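Local coordinates for protein argonaute (PDB 5I4A) that uses short 5'-hydroxyl RNA guides to bind complementary target DNA or RNA and cleaves the target strand, preferring manganese for DNA cleavage, at residues 109-114 against 132-137. Sequence-based numbering, arbitrary orientation.
Sequences GNNFIS and TYKIKI. With nucleotides of chain B.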
ATOM      1  N   GLY A 109       0.455   9.552  11.624  1.00 43.05           N
ATOM      2  CA  GLY A 109       1.502   8.626  11.243  1.00 48.25           C
ATOM      3  C   GLY A 109       2.837   8.871  11.907  1.00 46.82           C
ATOM      4  O   GLY A 109       3.852   8.355  11.426  1.00 52.35           O
ATOM      5  N   ASN A 110       2.866   9.644  12.994  1.00 38.57           N
ATOM      6  CA  ASN A 110       4.092   9.969  13.725  1.00 35.80           C
ATOM      7  C   ASN A 110       5.102  10.700  12.846  1.00 35.50           C
ATOM      8  O   ASN A 110       6.314  10.510  12.981  1.00 43.32           O
ATOM      9  CB  ASN A 110       4.719   8.719  14.350  1.00 35.63           C
ATOM     10  CG  ASN A 110       3.933   8.209  15.544  1.00 40.44           C
ATOM     11  OD1 ASN A 110       3.487   8.988  16.385  1.00 35.54           O
ATOM     12  ND2 ASN A 110       3.751   6.896  15.617  1.00 44.03           N
ATOM     13  N   ASN A 111       4.605  11.536  11.939  1.00 33.16           N
ATOM     14  CA  ASN A 111       5.441  12.457  11.184  1.00 30.78           C
ATOM     15  C   ASN A 111       5.601  13.741  11.985  1.00 39.33           C
ATOM     16  O   ASN A 111       4.614  14.294  12.483  1.00 35.34           O
ATOM     17  CB  ASN A 111       4.829  12.757   9.816  1.00 40.15           C
ATOM     18  CG  ASN A 111       4.817  11.549   8.905  1.00 39.50           C
ATOM     19  OD1 ASN A 111       5.800  11.264   8.226  1.00 45.33           O
ATOM     20  ND2 ASN A 111       3.700  10.832   8.884  1.00 34.35           N
ATOM     21  N   PHE A 112       6.840  14.209  12.114  1.00 29.94           N
ATOM     22  CA  PHE A 112       7.144  15.388  12.917  1.00 38.94           C
ATOM     23  C   PHE A 112       7.749  16.453  12.014  1.00 35.21           C
ATOM     24  O   PHE A 112       8.855  16.282  11.488  1.00 43.92           O
ATOM     25  CB  PHE A 112       8.062  15.033  14.081  1.00 34.93           C
ATOM     26  CG  PHE A 112       7.406  14.153  15.107  1.00 37.63           C
ATOM     27  CD1 PHE A 112       6.432  14.663  15.950  1.00 37.29           C
ATOM     28  CD2 PHE A 112       7.745  12.816  15.217  1.00 37.51           C
ATOM     29  CE1 PHE A 112       5.818  13.859  16.891  1.00 29.82           C
ATOM     30  CE2 PHE A 112       7.132  12.007  16.155  1.00 29.86           C
ATOM     31  CZ  PHE A 112       6.169  12.529  16.991  1.00 29.85           C
ATOM     32  N   ILE A 113       7.017  17.545  11.843  1.00 32.86           N
ATOM     33  CA  ILE A 113       7.383  18.612  10.923  1.00 36.20           C
ATOM     34  C   ILE A 113       8.240  19.621  11.674  1.00 33.78           C
ATOM     35  O   ILE A 113       7.787  20.217  12.657  1.00 33.96           O
ATOM     36  CB  ILE A 113       6.128  19.279  10.342  1.00 36.45           C
ATOM     37  CG1 ILE A 113       5.312  18.273   9.530  1.00 31.38           C
ATOM     38  CG2 ILE A 113       6.490  20.486   9.510  1.00 33.78           C
ATOM     39  CD1 ILE A 113       3.945  18.791   9.127  1.00 30.01           C
ATOM     40  N   SER A 114       9.474  19.815  11.219  1.00 52.58           N
ATOM     41  CA  SER A 114      10.330  20.822  11.830  1.00 52.63           C
ATOM     42  C   SER A 114       9.846  22.222  11.474  1.00 52.76           C
ATOM     43  O   SER A 114       9.337  22.469  10.377  1.00 52.88           O
ATOM     44  CB  SER A 114      11.781  20.645  11.382  1.00 52.74           C
ATOM     45  OG  SER A 114      12.600  21.686  11.888  1.00 52.81           O
ATOM     46  N   THR A 132      11.186  17.107   7.639  1.00 46.98           N
ATOM     47  CA  THR A 132      10.284  16.276   8.420  1.00 35.42           C
ATOM     48  C   THR A 132      10.973  14.967   8.776  1.00 33.92           C
ATOM     49  O   THR A 132      11.803  14.456   8.020  1.00 32.31           O
ATOM     50  CB  THR A 132       8.974  16.010   7.645  1.00 32.44           C
ATOM     51  OG1 THR A 132       8.379  17.259   7.275  1.00 28.94           O
ATOM     52  CG2 THR A 132       7.979  15.222   8.485  1.00 29.88           C
ATOM     53  N   TYR A 133      10.632  14.439   9.949  1.00 29.47           N
ATOM     54  CA  TYR A 133      11.120  13.143  10.404  1.00 34.44           C
ATOM     55  C   TYR A 133       9.938  12.285  10.824  1.00 29.91           C
ATOM     56  O   TYR A 133       9.131  12.700  11.663  1.00 31.45           O
ATOM     57  CB  TYR A 133      12.100  13.293  11.574  1.00 35.97           C
ATOM     58  CG  TYR A 133      13.460  13.826  11.182  1.00 37.95           C
ATOM     59  CD1 TYR A 133      14.399  13.001  10.577  1.00 39.51           C
ATOM     60  CD2 TYR A 133      13.813  15.147  11.433  1.00 39.21           C
ATOM     61  CE1 TYR A 133      15.646  13.475  10.223  1.00 35.95           C
ATOM     62  CE2 TYR A 133      15.060  15.631  11.083  1.00 41.79           C
ATOM     63  CZ  TYR A 133      15.973  14.790  10.479  1.00 46.32           C
ATOM     64  OH  TYR A 133      17.215  15.269  10.130  1.00 54.38           O
ATOM     65  N   LYS A 134       9.830  11.099  10.232  1.00 35.83           N
ATOM     66  CA  LYS A 134       8.840  10.109  10.627  1.00 29.61           C
ATOM     67  C   LYS A 134       9.507   9.073  11.520  1.00 30.53           C
ATOM     68  O   LYS A 134      10.566   8.536  11.174  1.00 37.53           O
ATOM     69  CB  LYS A 134       8.209   9.434   9.409  1.00 28.39           C
ATOM     70  CG  LYS A 134       7.309   8.269   9.773  1.00 41.87           C
ATOM     71  CD  LYS A 134       6.310   7.957   8.673  1.00 42.40           C
ATOM     72  CE  LYS A 134       5.473   6.742   9.043  1.00 35.55           C
ATOM     73  NZ  LYS A 134       4.282   6.588   8.168  1.00 42.82           N
ATOM     74  N   ILE A 135       8.882   8.791  12.660  1.00 29.09           N
ATOM     75  CA  ILE A 135       9.482   7.997  13.724  1.00 43.06           C
ATOM     76  C   ILE A 135       8.590   6.794  14.000  1.00 39.35           C
ATOM     77  O   ILE A 135       7.371   6.941  14.138  1.00 36.70           O
ATOM     78  CB  ILE A 135       9.678   8.835  15.001  1.00 37.73           C
ATOM     79  CG1 ILE A 135      10.353  10.168  14.673  1.00 39.30           C
ATOM     80  CG2 ILE A 135      10.503   8.078  16.002  1.00 39.74           C
ATOM     81  CD1 ILE A 135      11.801  10.042  14.271  1.00 37.97           C
ATOM     82  N   LYS A 136       9.198   5.611  14.089  1.00 40.23           N
ATOM     83  CA  LYS A 136       8.481   4.386  14.414  1.00 32.74           C
ATOM     84  C   LYS A 136       9.313   3.552  15.379  1.00 34.65           C
ATOM     85  O   LYS A 136      10.541   3.658  15.416  1.00 36.58           O
ATOM     86  CB  LYS A 136       8.156   3.572  13.155  1.00 29.39           C
ATOM     87  CG  LYS A 136       7.070   4.188  12.288  1.00 49.20           C
ATOM     88  CD  LYS A 136       5.775   4.321  13.065  1.00 58.37           C
ATOM     89  CE  LYS A 136       4.618   4.691  12.158  1.00 60.36           C
ATOM     90  NZ  LYS A 136       3.311   4.380  12.802  1.00 62.44           N
ATOM     91  N   ILE A 137       8.628   2.718  16.157  1.00 32.08           N
ATOM     92  CA  ILE A 137       9.244   1.901  17.197  1.00 28.86           C
ATOM     93  C   ILE A 137       9.242   0.450  16.738  1.00 31.59           C
ATOM     94  O   ILE A 137       8.213  -0.061  16.280  1.00 32.89           O
ATOM     95  CB  ILE A 137       8.509   2.055  18.540  1.00 30.65           C
ATOM     96  CG1 ILE A 137       8.642   3.487  19.061  1.00 27.50           C
ATOM     97  CG2 ILE A 137       9.034   1.058  19.562  1.00 29.66           C
ATOM     98  CD1 ILE A 137       7.878   3.741  20.341  1.00 28.41           C
TER
ATOM     99  P     C B   9       1.951   8.623   6.013  1.00 67.10           P
ATOM    100  OP1   C B   9       3.331   8.662   6.558  1.00 69.76           O
ATOM    101  OP2   C B   9       1.745   8.618   4.542  1.00 71.64           O
ATOM    102  O5'   C B   9       1.212   7.352   6.628  1.00 64.61           O
ATOM    103  C5'   C B   9       1.258   7.095   8.024  1.00 70.06           C
ATOM    104  C4'   C B   9      -0.108   6.805   8.590  1.00 72.06           C
ATOM    105  O4'   C B   9      -1.108   7.555   7.855  1.00 70.97           O
ATOM    106  C3'   C B   9      -0.579   5.362   8.497  1.00 72.13           C
ATOM    107  O3'   C B   9      -0.068   4.550   9.543  1.00 74.23           O
ATOM    108  C2'   C B   9      -2.095   5.506   8.532  1.00 70.05           C
ATOM    109  O2'   C B   9      -2.546   5.721   9.861  1.00 67.03           O
ATOM    110  C1'   C B   9      -2.295   6.799   7.743  1.00 71.35           C
ATOM    111  P     A B  11       2.565   1.289  15.491  1.00 83.25           P
ATOM    112  OP1   A B  11       2.691   2.671  14.965  1.00 87.55           O
ATOM    113  OP2   A B  11       3.745   0.613  16.087  1.00 78.26           O
ATOM    114  O5'   A B  11       1.394   1.305  16.566  1.00 76.37           O
ATOM    115  C5'   A B  11       1.199   0.219  17.459  1.00 73.83           C
ATOM    116  C4'   A B  11       0.351   0.639  18.626  1.00 77.77           C
ATOM    117  O4'   A B  11       1.108   1.568  19.447  1.00 76.15           O
ATOM    118  C3'   A B  11      -0.911   1.400  18.245  1.00 82.43           C
ATOM    119  O3'   A B  11      -2.018   0.565  17.924  1.00 87.17           O
ATOM    120  C2'   A B  11      -1.141   2.316  19.442  1.00 79.99           C
ATOM    121  O2'   A B  11      -1.770   1.628  20.514  1.00 78.23           O
ATOM    122  C1'   A B  11       0.290   2.644  19.849  1.00 75.76           C
ATOM    123  N9    A B  11       0.779   3.864  19.182  1.00 62.06           N
ATOM    124  C8    A B  11       1.359   4.009  17.942  1.00 51.09           C
ATOM    125  N7    A B  11       1.683   5.248  17.654  1.00 50.51           N
ATOM    126  C5    A B  11       1.284   5.957  18.785  1.00 52.43           C
ATOM    127  C6    A B  11       1.340   7.316  19.134  1.00 53.98           C
ATOM    128  N6    A B  11       1.849   8.270  18.341  1.00 53.84           N
ATOM    129  N1    A B  11       0.852   7.669  20.340  1.00 55.73           N
ATOM    130  C2    A B  11       0.342   6.732  21.150  1.00 55.93           C
ATOM    131  N3    A B  11       0.232   5.427  20.935  1.00 54.59           N
ATOM    132  C4    A B  11       0.727   5.112  19.725  1.00 57.78           C
ATOM    133  P     U B  10       1.169   3.556   9.283  1.00 71.61           P
ATOM    134  OP1   U B  10       2.372   4.399   9.093  1.00 65.95           O
ATOM    135  OP2   U B  10       0.757   2.637   8.195  1.00 74.81           O
ATOM    136  O5'   U B  10       1.303   2.761  10.655  1.00 70.30           O
ATOM    137  O3'   U B  10       1.995   0.359  14.313  1.00 85.69           O
TER
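This is an antiparallel beta hairpin of linker L1, between strands 111-120 and 127-140, and its open end, away from the turn, meets the guide RNA of chain B. Phe112 and Tyr133 form the hydrogen-bonded pair: Phe112 N gives a bond of 2.8 Å to Tyr133 O, and Tyr133 N returns one to Phe112 O. A third backbone bond, Ile135 N to Asn110 O (3.1 Å), extends the pairing into the G1 bulge of Asn110 and Asn111 facing Lys107. Beside Phe112, Ile135 CG1 touches the edge of its ring, 3.8 Å from Phe112 CD2, and Phe99 of helix 84-101 stacks on the same ring. The opposite sheet face from Phe112 and Tyr133 carries Asn111 and Lys134. Lys134 starts with CG anti to its backbone N (chi1 172°) and runs extended, crossing the Asn111 side chain obliquely. Asn111 OD1 lies 3.2 Å from Lys134 CB and accepts a hydrogen bond from Lys151 NZ. Lys134 CE passes Gly109 O, and Lys134 NZ bridges two phosphates, 2.8 Å from OP1 of C9 of chain B and 3.0 Å from OP1 of U10 of chain B. Asn111 ND2 donates to the same C9 oxygen and also to Lys108 O. An alanine in place of Lys134 would probably loosen the hold on both phosphates, leaving Asn111 as the remaining donor of this pair to C9. Lys136, bent at chi2 (-60°), sends NZ to OP1 of A11 of chain B (2.8 Å). Asn110 meets the Hoogsteen edge of A11 through two weak hydrogen bonds, N6 to Asn110 OD1 and Asn110 ND2 to N7, the latter 3.3 Å long.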